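Local coordinates for Isomerase/lactonizing enzyme (Agrobacterium fabrum str. C58, PDB 2NQL), which is of unknown function but belongs to the enolase superfamily, with an N-terminal capping domain and a barrel domain that holds a sodium ion, at residues 11-16 with 351-356; 323-328 with 371-376; 83-88 with 107-112. One frame throughout, in Å; residues are numbered along the deposited sequence.

How the interactions relate
From the N terminus, the end of strand 5-15, in the N-terminal domain's sheet, meets 351-356 in the C-terminal domain, so interaction 1 closes a loop of 334 residues. Interaction 3 is nested inside that loop: 83-88 meets 107-112 after only 18 intervening residues, joining two successive helices of the N-terminal domain. Interaction 2 packs helix 322-331 of the barrel domain against the turn before strand 376-377; its segments alternate with those of interaction 1, so the two cross. They also touch, through a salt bridge from Asp-355 OD2 to Arg-376 NE (3.0 Å). Interaction 3 stands apart, its centre about 28 Å from that of interaction 1 and 25 Å from that of interaction 2.

Interaction 1. Residues 11-16 with 351-356; sequences FTLTQP and RRLLDG
Leu-13 and Leu-353 mark the closest backbone approach between the end of strand 5-15 and segment 351-356, yet their CA atoms are still 10.1 Å apart, so side chains alone bridge the two and no hydrogen bond crosses. Just 112 Å² of surface is buried, counting both sides; the two leucines are buried, whereas Gln-15 is partly exposed. The leucines reach toward each other tip to tip: CD2 of Leu-13 meets CD1 of Leu-353 at 3.9 Å. On the strand side this reach depends on Leu-13 holding CG opposite its backbone N (chi1 172°), and the CB of each leucine points at the opposite segment. Gln-15 is two residues along and therefore on the same face of the strand; it and Leu-353 come from opposite directions. Its OE1 lies 3.6 Å from Leu-353 CD1 and 4.2 Å from Leu-353 CD2, a van der Waals contact of a polar oxygen with both methyls of one isobutyl group.

In enolase-superfamily proteins an N-terminal alpha/beta domain caps a TIM-type barrel, and here the sheet of that domain meets the C-terminal part of the chain. The strand is bonded on one side to strand 50-59, with Leu-13 pairing with Ser-52 and Gln-15 with Asp-50, while Thr-12 pairs with Glu-386 of the short strand 386-387 on the other. Helix 379-384 helps to enclose the apolar contact: Leu-384 touches both Leu-13 and Gln-15, and Ala-381 touches Leu-353. A local turn presents Leu-353, for Leu-354 N bonds back to Arg-351 O at 3.2 Å just before the chain enters strand 354-355. Leu-353 is also tied by a backbone bond to Ser-378, whose hydroxyl bonds Arg-352 O.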
ATOM      1  N   PHE A  11     -16.092 -13.247   3.923  1.00 16.07           N
ATOM      2  CA  PHE A  11     -17.247 -12.739   4.659  1.00 15.91           C
ATOM      3  C   PHE A  11     -16.887 -11.443   5.357  1.00 12.53           C
ATOM      4  O   PHE A  11     -15.715 -11.169   5.607  1.00 14.84           O
ATOM      5  CB  PHE A  11     -17.688 -13.698   5.766  1.00 13.80           C
ATOM      6  CG  PHE A  11     -18.015 -15.079   5.290  1.00 17.24           C
ATOM      7  CD1 PHE A  11     -19.312 -15.400   4.890  1.00 17.34           C
ATOM      8  CD2 PHE A  11     -17.038 -16.072   5.304  1.00 18.12           C
ATOM      9  CE1 PHE A  11     -19.625 -16.710   4.471  1.00 21.74           C
ATOM     10  CE2 PHE A  11     -17.342 -17.386   4.870  1.00 17.58           C
ATOM     11  CZ  PHE A  11     -18.634 -17.688   4.461  1.00 20.07           C
ATOM     12  N   THR A  12     -17.913 -10.654   5.670  1.00 16.43           N
ATOM     13  CA  THR A  12     -17.769  -9.611   6.691  1.00 16.72           C
ATOM     14  C   THR A  12     -18.596  -9.983   7.920  1.00 16.54           C
ATOM     15  O   THR A  12     -19.594 -10.700   7.830  1.00 15.58           O
ATOM     16  CB  THR A  12     -18.227  -8.229   6.201  1.00 14.99           C
ATOM     17  OG1 THR A  12     -19.543  -8.337   5.643  1.00 16.77           O
ATOM     18  CG2 THR A  12     -17.243  -7.720   5.141  1.00 19.99           C
ATOM     19  N   LEU A  13     -18.123  -9.520   9.059  1.00 14.78           N
ATOM     20  CA  LEU A  13     -18.921  -9.518  10.303  1.00 15.93           C
ATOM     21  C   LEU A  13     -19.017  -8.064  10.734  1.00 14.90           C
ATOM     22  O   LEU A  13     -18.000  -7.421  10.986  1.00 18.89           O
ATOM     23  CB  LEU A  13     -18.224 -10.386  11.361  1.00 16.68           C
ATOM     24  CG  LEU A  13     -18.795 -10.383  12.805  1.00 24.79           C
ATOM     25  CD1 LEU A  13     -20.280 -10.612  12.763  1.00 31.99           C
ATOM     26  CD2 LEU A  13     -18.117 -11.471  13.669  1.00 31.40           C
ATOM     27  N   THR A  14     -20.243  -7.556  10.801  1.00 17.68           N
ATOM     28  CA  THR A  14     -20.492  -6.161  11.130  1.00 18.58           C
ATOM     29  C   THR A  14     -21.403  -6.154  12.347  1.00 22.33           C
ATOM     30  O   THR A  14     -22.405  -6.862  12.364  1.00 20.42           O
ATOM     31  CB  THR A  14     -21.234  -5.417   9.985  1.00 21.85           C
ATOM     32  OG1 THR A  14     -20.559  -5.655   8.742  1.00 18.70           O
ATOM     33  CG2 THR A  14     -21.253  -3.911  10.238  1.00 20.68           C
ATOM     34  N   GLN A  15     -21.032  -5.371  13.357  1.00 20.12           N
ATOM     35  CA  GLN A  15     -21.857  -5.196  14.555  1.00 20.15           C
ATOM     36  C   GLN A  15     -21.775  -3.754  15.043  1.00 19.85           C
ATOM     37  O   GLN A  15     -20.770  -3.050  14.801  1.00 19.53           O
ATOM     38  CB  GLN A  15     -21.359  -6.103  15.680  1.00 20.87           C
ATOM     39  CG  GLN A  15     -21.555  -7.613  15.433  1.00 30.43           C
ATOM     40  CD  GLN A  15     -21.688  -8.371  16.720  1.00 35.68           C
ATOM     41  OE1 GLN A  15     -20.704  -8.593  17.426  1.00 37.64           O
ATOM     42  NE2 GLN A  15     -22.901  -8.742  17.056  1.00 28.51           N
ATOM     43  N   PRO A  16     -22.808  -3.317  15.793  1.00 21.82           N
ATOM     44  CA  PRO A  16     -22.716  -2.002  16.465  1.00 17.29           C
ATOM     45  C   PRO A  16     -21.509  -1.913  17.386  1.00 17.57           C
ATOM     46  O   PRO A  16     -21.121  -2.910  17.993  1.00 20.78           O
ATOM     47  CB  PRO A  16     -24.004  -1.962  17.310  1.00 22.18           C
ATOM     48  CG  PRO A  16     -24.966  -2.836  16.590  1.00 23.65           C
ATOM     49  CD  PRO A  16     -24.098  -3.991  16.084  1.00 21.85           C
ATOM     50  N   ARG A 351     -16.115 -12.845  23.204  1.00 23.76           N
ATOM     51  CA  ARG A 351     -16.035 -14.239  23.675  1.00 26.94           C
ATOM     52  C   ARG A 351     -17.166 -15.085  23.061  1.00 21.78           C
ATOM     53  O   ARG A 351     -16.961 -16.243  22.693  1.00 26.99           O
ATOM     54  CB  ARG A 351     -16.107 -14.316  25.212  1.00 23.97           C
ATOM     55  CG  ARG A 351     -14.793 -14.027  25.919  1.00 24.75           C
ATOM     56  CD  ARG A 351     -14.832 -14.571  27.361  1.00 32.90           C
ATOM     57  NE  ARG A 351     -13.626 -14.270  28.145  1.00 30.03           N
ATOM     58  CZ  ARG A 351     -13.495 -13.162  28.856  1.00 31.86           C
ATOM     59  NH1 ARG A 351     -14.482 -12.278  28.841  1.00 33.13           N
ATOM     60  NH2 ARG A 351     -12.397 -12.917  29.567  1.00 23.37           N
ATOM     61  N   ARG A 352     -18.346 -14.467  22.939  1.00 22.21           N
ATOM     62  CA  ARG A 352     -19.535 -15.082  22.370  1.00 24.36           C
ATOM     63  C   ARG A 352     -19.377 -15.416  20.894  1.00 20.55           C
ATOM     64  O   ARG A 352     -20.111 -16.243  20.369  1.00 21.16           O
ATOM     65  CB  ARG A 352     -20.717 -14.127  22.495  1.00 25.51           C
ATOM     66  CG  ARG A 352     -21.540 -14.389  23.700  1.00 35.25           C
ATOM     67  CD  ARG A 352     -22.500 -13.256  23.967  1.00 34.83           C
ATOM     68  NE  ARG A 352     -22.335 -12.814  25.351  1.00 41.87           N
ATOM     69  CZ  ARG A 352     -21.766 -11.663  25.705  1.00 41.53           C
ATOM     70  NH1 ARG A 352     -21.640 -11.366  26.992  1.00 41.20           N
ATOM     71  NH2 ARG A 352     -21.312 -10.810  24.780  1.00 37.49           N
ATOM     72  N   LEU A 353     -18.437 -14.738  20.244  1.00 20.33           N
ATOM     73  CA  LEU A 353     -18.258 -14.859  18.804  1.00 20.60           C
ATOM     74  C   LEU A 353     -17.299 -15.990  18.455  1.00 15.46           C
ATOM     75  O   LEU A 353     -17.087 -16.294  17.276  1.00 16.98           O
ATOM     76  CB  LEU A 353     -17.771 -13.522  18.230  1.00 17.14           C
ATOM     77  CG  LEU A 353     -18.792 -12.358  18.219  1.00 22.61           C
ATOM     78  CD1 LEU A 353     -18.197 -11.116  17.545  1.00 28.63           C
ATOM     79  CD2 LEU A 353     -20.121 -12.734  17.575  1.00 23.68           C
ATOM     80  N   LEU A 354     -16.719 -16.621  19.482  1.00 15.58           N
ATOM     81  CA  LEU A 354     -15.673 -17.617  19.267  1.00 18.05           C
ATOM     82  C   LEU A 354     -15.917 -18.924  20.007  1.00 25.31           C
ATOM     83  O   LEU A 354     -16.364 -18.915  21.170  1.00 20.94           O
ATOM     84  CB  LEU A 354     -14.344 -17.070  19.779  1.00 23.35           C
ATOM     85  CG  LEU A 354     -13.777 -15.833  19.086  1.00 27.35           C
ATOM     86  CD1 LEU A 354     -12.600 -15.362  19.896  1.00 24.81           C
ATOM     87  CD2 LEU A 354     -13.347 -16.221  17.672  1.00 20.49           C
ATOM     88  N   ASP A 355     -15.577 -20.030  19.357  1.00 18.21           N
ATOM     89  CA  ASP A 355     -15.281 -21.316  20.059  1.00 23.10           C
ATOM     90  C   ASP A 355     -13.769 -21.453  20.265  1.00 22.30           C
ATOM     91  O   ASP A 355     -12.988 -21.253  19.327  1.00 23.20           O
ATOM     92  CB  ASP A 355     -15.747 -22.529  19.223  1.00 21.09           C
ATOM     93  CG  ASP A 355     -17.249 -22.581  19.030  1.00 30.04           C
ATOM     94  OD1 ASP A 355     -17.990 -22.092  19.914  1.00 25.73           O
ATOM     95  OD2 ASP A 355     -17.692 -23.125  17.986  1.00 25.25           O
ATOM     96  N   GLY A 356     -13.347 -21.808  21.477  1.00 23.06           N
ATOM     97  CA  GLY A 356     -11.918 -21.870  21.802  1.00 22.41           C
ATOM     98  C   GLY A 356     -11.523 -21.081  23.036  1.00 26.50           C
ATOM     99  O   GLY A 356     -11.968 -19.959  23.231  1.00 27.21           O
TER

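Interaction 2. Residues 323-328 with 371-376; sequences FLAASL and PGLGVR
Apolar packing of a helix against a tight turn makes this contact, within the barrel domain of the enolase-superfamily fold: helix 322-331 receives the chain that runs from strand 364-366 to strand 376-377. The evidence for close approach is a CA separation of 6.2 Å between Ala-326 and Leu-373, which the small alanine side chains on the helix permit. No hydrogen bond crosses, and 158 Å² is buried over both sides.

Residues 371-374 form a type II' beta turn. Gly-372 takes its first central position with phi 66° and psi -137°, and Leu-373 follows at the second. With chi1 at -164°, Leu-373 carries CG away from its own backbone N and brings the end of the side chain to the helix. There CD1 comes over the backbone of Ala-326, 3.5 Å from its N, and also meets its CB at 3.7 Å. The CG branch point lies 4.1 Å from Ala-325 CB, so one leucine packs against two consecutive alanines.

The turn is fastened by neighbours as well. Leu-373 N bonds Asp-132 OD1 of helix 117-138, its carbonyl O takes a bond from Gln-329 NE2, and Gly-372 makes backbone bonds with Lys-140 and Ile-142. Ile-128 of helix 117-138 touches both Ala-326 and Leu-373, extending the apolar cluster to a helix of the N-terminal domain. Met-290 covers Ala-326 from helix 290-293, and Met-358 lies against Ala-325.

Val-375, just beyond the turn, directs its CB at the helix and completes the grip on Ala-325, whose single methyl thus meets both Leu-373 and Val-375. The two methyls of Val-375 approach unequally: CG1 stays 4.2 Å from Ala-325 CB, while CG2 closes to 3.5 Å.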
ATOM      1  N   PHE A 323      -7.806 -13.001  14.007  1.00 16.30           N
ATOM      2  CA  PHE A 323      -6.459 -12.448  13.955  1.00 16.09           C
ATOM      3  C   PHE A 323      -5.800 -12.165  15.303  1.00 18.21           C
ATOM      4  O   PHE A 323      -4.585 -12.223  15.407  1.00 16.58           O
ATOM      5  CB  PHE A 323      -6.250 -11.335  12.908  1.00 13.92           C
ATOM      6  CG  PHE A 323      -7.006 -10.037  13.175  1.00 17.11           C
ATOM      7  CD1 PHE A 323      -6.682  -9.202  14.250  1.00 19.67           C
ATOM      8  CD2 PHE A 323      -7.973  -9.608  12.276  1.00 16.75           C
ATOM      9  CE1 PHE A 323      -7.363  -7.971  14.443  1.00 21.15           C
ATOM     10  CE2 PHE A 323      -8.670  -8.398  12.454  1.00 16.08           C
ATOM     11  CZ  PHE A 323      -8.357  -7.575  13.535  1.00 19.70           C
ATOM     12  N   LEU A 324      -6.598 -11.909  16.336  1.00 15.76           N
ATOM     13  CA  LEU A 324      -5.993 -11.789  17.665  1.00 19.01           C
ATOM     14  C   LEU A 324      -5.398 -13.141  18.116  1.00 14.47           C
ATOM     15  O   LEU A 324      -4.285 -13.185  18.616  1.00 16.54           O
ATOM     16  CB  LEU A 324      -7.000 -11.279  18.696  1.00 17.55           C
ATOM     17  CG  LEU A 324      -6.424 -11.163  20.118  1.00 17.22           C
ATOM     18  CD1 LEU A 324      -5.253 -10.203  20.172  1.00 19.44           C
ATOM     19  CD2 LEU A 324      -7.546 -10.732  21.072  1.00 20.04           C
ATOM     20  N   ALA A 325      -6.144 -14.223  17.929  1.00 17.95           N
ATOM     21  CA  ALA A 325      -5.644 -15.545  18.270  1.00 16.40           C
ATOM     22  C   ALA A 325      -4.367 -15.863  17.499  1.00 23.10           C
ATOM     23  O   ALA A 325      -3.400 -16.350  18.081  1.00 16.95           O
ATOM     24  CB  ALA A 325      -6.681 -16.593  18.023  1.00 17.03           C
ATOM     25  N   ALA A 326      -4.362 -15.542  16.201  1.00 18.23           N
ATOM     26  CA  ALA A 326      -3.127 -15.597  15.394  1.00 14.43           C
ATOM     27  C   ALA A 326      -1.983 -14.787  15.990  1.00 16.50           C
ATOM     28  O   ALA A 326      -0.856 -15.294  16.069  1.00 18.20           O
ATOM     29  CB  ALA A 326      -3.424 -15.179  13.946  1.00 19.60           C
ATOM     30  N   SER A 327      -2.261 -13.548  16.430  1.00 16.76           N
ATOM     31  CA  SER A 327      -1.256 -12.704  17.073  1.00 15.40           C
ATOM     32  C   SER A 327      -0.670 -13.412  18.307  1.00 17.03           C
ATOM     33  O   SER A 327       0.545 -13.416  18.482  1.00 18.96           O
ATOM     34  CB  SER A 327      -1.817 -11.329  17.485  1.00 15.64           C
ATOM     35  OG  SER A 327      -0.754 -10.465  17.900  1.00 17.38           O
ATOM     36  N   LEU A 328      -1.533 -13.977  19.149  1.00 18.95           N
ATOM     37  CA  LEU A 328      -1.064 -14.671  20.356  1.00 17.91           C
ATOM     38  C   LEU A 328      -0.168 -15.862  19.993  1.00 16.59           C
ATOM     39  O   LEU A 328       0.922 -15.989  20.553  1.00 20.23           O
ATOM     40  CB  LEU A 328      -2.244 -15.125  21.241  1.00 17.64           C
ATOM     41  CG  LEU A 328      -3.262 -14.077  21.695  1.00 20.86           C
ATOM     42  CD1 LEU A 328      -4.173 -14.705  22.733  1.00 20.04           C
ATOM     43  CD2 LEU A 328      -2.599 -12.809  22.241  1.00 16.80           C
ATOM     44  N   PRO A 371      -5.267 -27.607  18.162  1.00 24.34           N
ATOM     45  CA  PRO A 371      -4.380 -27.487  16.992  1.00 24.80           C
ATOM     46  C   PRO A 371      -4.786 -26.344  16.075  1.00 21.75           C
ATOM     47  O   PRO A 371      -5.919 -25.891  16.140  1.00 20.09           O
ATOM     48  CB  PRO A 371      -4.585 -28.805  16.261  1.00 20.02           C
ATOM     49  CG  PRO A 371      -5.923 -29.265  16.677  1.00 29.02           C
ATOM     50  CD  PRO A 371      -6.078 -28.833  18.105  1.00 26.77           C
ATOM     51  N   GLY A 372      -3.863 -25.912  15.216  1.00 22.79           N
ATOM     52  CA  GLY A 372      -4.068 -24.734  14.370  1.00 16.00           C
ATOM     53  C   GLY A 372      -4.157 -23.471  15.212  1.00 19.29           C
ATOM     54  O   GLY A 372      -3.390 -23.249  16.165  1.00 19.18           O
ATOM     55  N   LEU A 373      -5.115 -22.641  14.840  1.00 17.78           N
ATOM     56  CA  LEU A 373      -5.336 -21.368  15.488  1.00 19.73           C
ATOM     57  C   LEU A 373      -5.830 -21.557  16.934  1.00 21.37           C
ATOM     58  O   LEU A 373      -5.483 -20.764  17.826  1.00 20.27           O
ATOM     59  CB  LEU A 373      -6.358 -20.614  14.640  1.00 23.74           C
ATOM     60  CG  LEU A 373      -6.553 -19.127  14.817  1.00 25.79           C
ATOM     61  CD1 LEU A 373      -5.281 -18.393  14.472  1.00 22.04           C
ATOM     62  CD2 LEU A 373      -7.721 -18.719  13.915  1.00 21.70           C
ATOM     63  N   GLY A 374      -6.637 -22.601  17.150  1.00 21.16           N
ATOM     64  CA  GLY A 374      -7.192 -22.909  18.477  1.00 23.79           C
ATOM     65  C   GLY A 374      -8.521 -22.213  18.752  1.00 28.47           C
ATOM     66  O   GLY A 374      -9.126 -22.410  19.817  1.00 20.45           O
ATOM     67  N   VAL A 375      -8.965 -21.357  17.818  1.00 18.76           N
ATOM     68  CA  VAL A 375     -10.286 -20.734  17.905  1.00 15.61           C
ATOM     69  C   VAL A 375     -10.931 -20.795  16.532  1.00 23.20           C
ATOM     70  O   VAL A 375     -10.229 -20.988  15.541  1.00 17.22           O
ATOM     71  CB  VAL A 375     -10.272 -19.238  18.433  1.00 19.97           C
ATOM     72  CG1 VAL A 375      -9.523 -19.098  19.793  1.00 21.94           C
ATOM     73  CG2 VAL A 375      -9.691 -18.273  17.391  1.00 18.68           C
ATOM     74  N   ARG A 376     -12.251 -20.628  16.493  1.00 17.42           N
ATOM     75  CA  ARG A 376     -13.011 -20.472  15.230  1.00 20.24           C
ATOM     76  C   ARG A 376     -14.257 -19.632  15.553  1.00 21.23           C
ATOM     77  O   ARG A 376     -14.609 -19.484  16.735  1.00 19.32           O
ATOM     78  CB  ARG A 376     -13.420 -21.849  14.696  1.00 17.24           C
ATOM     79  CG  ARG A 376     -14.404 -22.568  15.614  1.00 20.06           C
ATOM     80  CD  ARG A 376     -14.968 -23.806  14.989  1.00 20.30           C
ATOM     81  NE  ARG A 376     -16.060 -24.366  15.793  1.00 20.54           N
ATOM     82  CZ  ARG A 376     -16.518 -25.603  15.658  1.00 35.45           C
ATOM     83  NH1 ARG A 376     -15.973 -26.414  14.752  1.00 23.64           N
ATOM     84  NH2 ARG A 376     -17.512 -26.023  16.433  1.00 26.89           N
TER

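Interaction 3. Residues 83-88 with 107-112; sequences NDLLAG and DMMRVR. With SO4 (sulfate ion), chain L.
Met-108 points the end of its side chain at Leu-85 and Leu-86, joining helices 98-109 and 75-90 in the N-terminal capping domain of the enolase-superfamily fold. Leu-85 meets it tip to tip, Met-108 CE lying 4.0 Å from Leu-85 CD1 and nearly as close to its CG and CD2. The methyl therefore sits against the whole branched end of Leu-85. Leu-86 crosses the methionine at a slant, and its CD2 comes nearer, 3.6 Å from Met-108 CE. The turn about the CG-SD bond (chi3 -71°) swings CE out of the line of the Met-108 chain and into this pair. Beside it, Met-109 adds a looser contact, CG to Leu-85 CD2 at 4.3 Å.

Several residues here also meet the second subunit: Met-108 packs on its Val-38, Met-109 on its Val-45, and Arg-110 forms a salt bridge with its Glu-246. Arg-112 NH1 donates a hydrogen bond to Val-45 O of that subunit, and Arg-112 binds a sulfate ion, probably from the crystallisation liquor, which Tyr-70 and Thr-317 of the second subunit also hold. The sulfate oxygen O4 lies in the guanidinium plane at its edge, 3.0 Å from Arg-112 NE with an N-H...O angle of 152°.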
ATOM      1  N   ASN A  83     -11.441 -12.654  -4.101  1.00 15.38           N
ATOM      2  CA  ASN A  83     -12.355 -13.333  -5.036  1.00 14.62           C
ATOM      3  C   ASN A  83     -11.873 -13.270  -6.504  1.00 19.65           C
ATOM      4  O   ASN A  83     -11.993 -14.265  -7.247  1.00 19.93           O
ATOM      5  CB  ASN A  83     -13.773 -12.780  -4.953  1.00 18.96           C
ATOM      6  CG  ASN A  83     -14.463 -13.166  -3.639  1.00 18.93           C
ATOM      7  OD1 ASN A  83     -14.313 -14.294  -3.151  1.00 21.29           O
ATOM      8  ND2 ASN A  83     -15.200 -12.224  -3.064  1.00 20.36           N
ATOM      9  N   ASP A  84     -11.338 -12.119  -6.900  1.00 16.34           N
ATOM     10  CA  ASP A  84     -10.928 -11.936  -8.311  1.00 19.59           C
ATOM     11  C   ASP A  84      -9.583 -12.573  -8.607  1.00 20.31           C
ATOM     12  O   ASP A  84      -9.392 -13.162  -9.673  1.00 21.22           O
ATOM     13  CB  ASP A  84     -10.879 -10.448  -8.714  1.00 19.49           C
ATOM     14  CG  ASP A  84     -10.447 -10.256 -10.192  1.00 20.36           C
ATOM     15  OD1 ASP A  84     -11.175 -10.707 -11.087  1.00 23.60           O
ATOM     16  OD2 ASP A  84      -9.361  -9.700 -10.430  1.00 23.50           O
ATOM     17  N   LEU A  85      -8.645 -12.416  -7.678  1.00 16.14           N
ATOM     18  CA  LEU A  85      -7.244 -12.714  -7.924  1.00 16.48           C
ATOM     19  C   LEU A  85      -6.672 -13.812  -7.037  1.00 21.78           C
ATOM     20  O   LEU A  85      -6.116 -14.789  -7.533  1.00 18.31           O
ATOM     21  CB  LEU A  85      -6.381 -11.451  -7.807  1.00 16.27           C
ATOM     22  CG  LEU A  85      -4.853 -11.644  -7.819  1.00 17.14           C
ATOM     23  CD1 LEU A  85      -4.313 -12.121  -9.202  1.00 18.53           C
ATOM     24  CD2 LEU A  85      -4.075 -10.412  -7.308  1.00 22.02           C
ATOM     25  N   LEU A  86      -6.758 -13.642  -5.719  1.00 15.72           N
ATOM     26  CA  LEU A  86      -5.832 -14.382  -4.859  1.00 17.63           C
ATOM     27  C   LEU A  86      -6.296 -15.815  -4.595  1.00 19.04           C
ATOM     28  O   LEU A  86      -5.474 -16.726  -4.515  1.00 18.82           O
ATOM     29  CB  LEU A  86      -5.626 -13.641  -3.534  1.00 13.48           C
ATOM     30  CG  LEU A  86      -4.939 -12.294  -3.631  1.00 15.66           C
ATOM     31  CD1 LEU A  86      -5.211 -11.505  -2.335  1.00 18.14           C
ATOM     32  CD2 LEU A  86      -3.423 -12.491  -3.850  1.00 19.33           C
ATOM     33  N   ALA A  87      -7.610 -16.003  -4.468  1.00 19.23           N
ATOM     34  CA  ALA A  87      -8.172 -17.330  -4.179  1.00 17.71           C
ATOM     35  C   ALA A  87      -7.746 -18.352  -5.239  1.00 21.68           C
ATOM     36  O   ALA A  87      -7.420 -19.477  -4.914  1.00 20.43           O
ATOM     37  CB  ALA A  87      -9.663 -17.292  -4.095  1.00 18.32           C
ATOM     38  N   GLY A  88      -7.746 -17.929  -6.498  1.00 20.35           N
ATOM     39  CA  GLY A  88      -7.358 -18.799  -7.620  1.00 17.73           C
ATOM     40  C   GLY A  88      -5.953 -19.351  -7.518  1.00 17.18           C
ATOM     41  O   GLY A  88      -5.681 -20.446  -8.028  1.00 21.48           O
ATOM     42  N   ASP A 107       4.701 -11.877  -4.253  1.00 17.11           N
ATOM     43  CA  ASP A 107       5.437 -11.670  -5.517  1.00 17.71           C
ATOM     44  C   ASP A 107       4.589 -11.298  -6.735  1.00 22.70           C
ATOM     45  O   ASP A 107       5.113 -10.667  -7.658  1.00 20.22           O
ATOM     46  CB  ASP A 107       6.266 -12.916  -5.843  1.00 20.42           C
ATOM     47  CG  ASP A 107       7.493 -13.026  -4.995  1.00 31.03           C
ATOM     48  OD1 ASP A 107       7.791 -12.089  -4.222  1.00 27.98           O
ATOM     49  OD2 ASP A 107       8.172 -14.065  -5.097  1.00 29.43           O
ATOM     50  N   MET A 108       3.306 -11.672  -6.750  1.00 16.87           N
ATOM     51  CA  MET A 108       2.434 -11.410  -7.904  1.00 17.16           C
ATOM     52  C   MET A 108       2.315  -9.916  -8.226  1.00 20.85           C
ATOM     53  O   MET A 108       2.191  -9.548  -9.389  1.00 19.43           O
ATOM     54  CB  MET A 108       1.036 -12.010  -7.748  1.00 15.81           C
ATOM     55  CG  MET A 108       0.983 -13.545  -7.704  1.00 16.27           C
ATOM     56  SD  MET A 108      -0.599 -14.186  -8.202  1.00 19.59           S
ATOM     57  CE  MET A 108      -1.602 -13.676  -6.770  1.00 20.37           C
ATOM     58  N   MET A 109       2.348  -9.063  -7.193  1.00 19.43           N
ATOM     59  CA  MET A 109       2.026  -7.659  -7.368  1.00 16.51           C
ATOM     60  C   MET A 109       3.080  -6.712  -6.825  1.00 17.05           C
ATOM     61  O   MET A 109       2.920  -5.505  -6.915  1.00 19.10           O
ATOM     62  CB  MET A 109       0.643  -7.349  -6.754  1.00 15.69           C
ATOM     63  CG  MET A 109      -0.546  -7.990  -7.509  1.00 17.59           C
ATOM     64  SD  MET A 109      -0.795  -7.367  -9.202  1.00 21.31           S
ATOM     65  CE  MET A 109      -1.812  -5.927  -8.866  1.00 21.24           C
ATOM     66  N   ARG A 110       4.161  -7.248  -6.260  1.00 19.42           N
ATOM     67  CA  ARG A 110       5.138  -6.396  -5.604  1.00 20.39           C
ATOM     68  C   ARG A 110       5.780  -5.355  -6.522  1.00 19.77           C
ATOM     69  O   ARG A 110       5.927  -4.204  -6.119  1.00 19.12           O
ATOM     70  CB  ARG A 110       6.162  -7.179  -4.761  1.00 23.71           C
ATOM     71  CG  ARG A 110       7.342  -7.773  -5.507  1.00 28.35           C
ATOM     72  CD  ARG A 110       8.151  -8.777  -4.666  1.00 29.81           C
ATOM     73  NE  ARG A 110       9.179  -8.174  -3.812  1.00 26.78           N
ATOM     74  CZ  ARG A 110      10.251  -8.827  -3.335  1.00 33.67           C
ATOM     75  NH1 ARG A 110      10.452 -10.104  -3.639  1.00 30.89           N
ATOM     76  NH2 ARG A 110      11.144  -8.203  -2.575  1.00 24.51           N
ATOM     77  N   VAL A 111       6.113  -5.740  -7.745  1.00 17.66           N
ATOM     78  CA  VAL A 111       6.833  -4.806  -8.640  1.00 21.02           C
ATOM     79  C   VAL A 111       5.962  -3.631  -9.097  1.00 21.16           C
ATOM     80  O   VAL A 111       6.477  -2.644  -9.601  1.00 20.15           O
ATOM     81  CB  VAL A 111       7.467  -5.506  -9.864  1.00 20.72           C
ATOM     82  CG1 VAL A 111       8.432  -6.620  -9.395  1.00 23.48           C
ATOM     83  CG2 VAL A 111       6.376  -6.010 -10.868  1.00 17.59           C
ATOM     84  N   ARG A 112       4.649  -3.761  -8.932  1.00 17.53           N
ATOM     85  CA  ARG A 112       3.733  -2.682  -9.245  1.00 18.61           C
ATOM     86  C   ARG A 112       3.407  -1.820  -8.012  1.00 17.56           C
ATOM     87  O   ARG A 112       2.602  -0.890  -8.112  1.00 17.66           O
ATOM     88  CB  ARG A 112       2.446  -3.240  -9.869  1.00 18.99           C
ATOM     89  CG  ARG A 112       2.661  -4.005 -11.199  1.00 16.86           C
ATOM     90  CD  ARG A 112       1.374  -4.186 -11.975  1.00 17.14           C
ATOM     91  NE  ARG A 112       1.555  -5.033 -13.170  1.00 19.89           N
ATOM     92  CZ  ARG A 112       1.466  -6.366 -13.205  1.00 24.17           C
ATOM     93  NH1 ARG A 112       1.185  -7.077 -12.095  1.00 20.94           N
ATOM     94  NH2 ARG A 112       1.670  -7.008 -14.370  1.00 17.04           N
TER
HETATM   95  S   SO4 L1001       2.763  -1.938 -15.835  1.00 28.57           S
HETATM   96  O1  SO4 L1001       4.059  -2.569 -16.015  1.00 32.27           O
HETATM   97  O2  SO4 L1001       2.890  -0.696 -15.086  1.00 30.06           O
HETATM   98  O3  SO4 L1001       2.236  -1.603 -17.149  1.00 46.58           O
HETATM   99  O4  SO4 L1001       1.868  -2.890 -15.223  1.00 34.50           O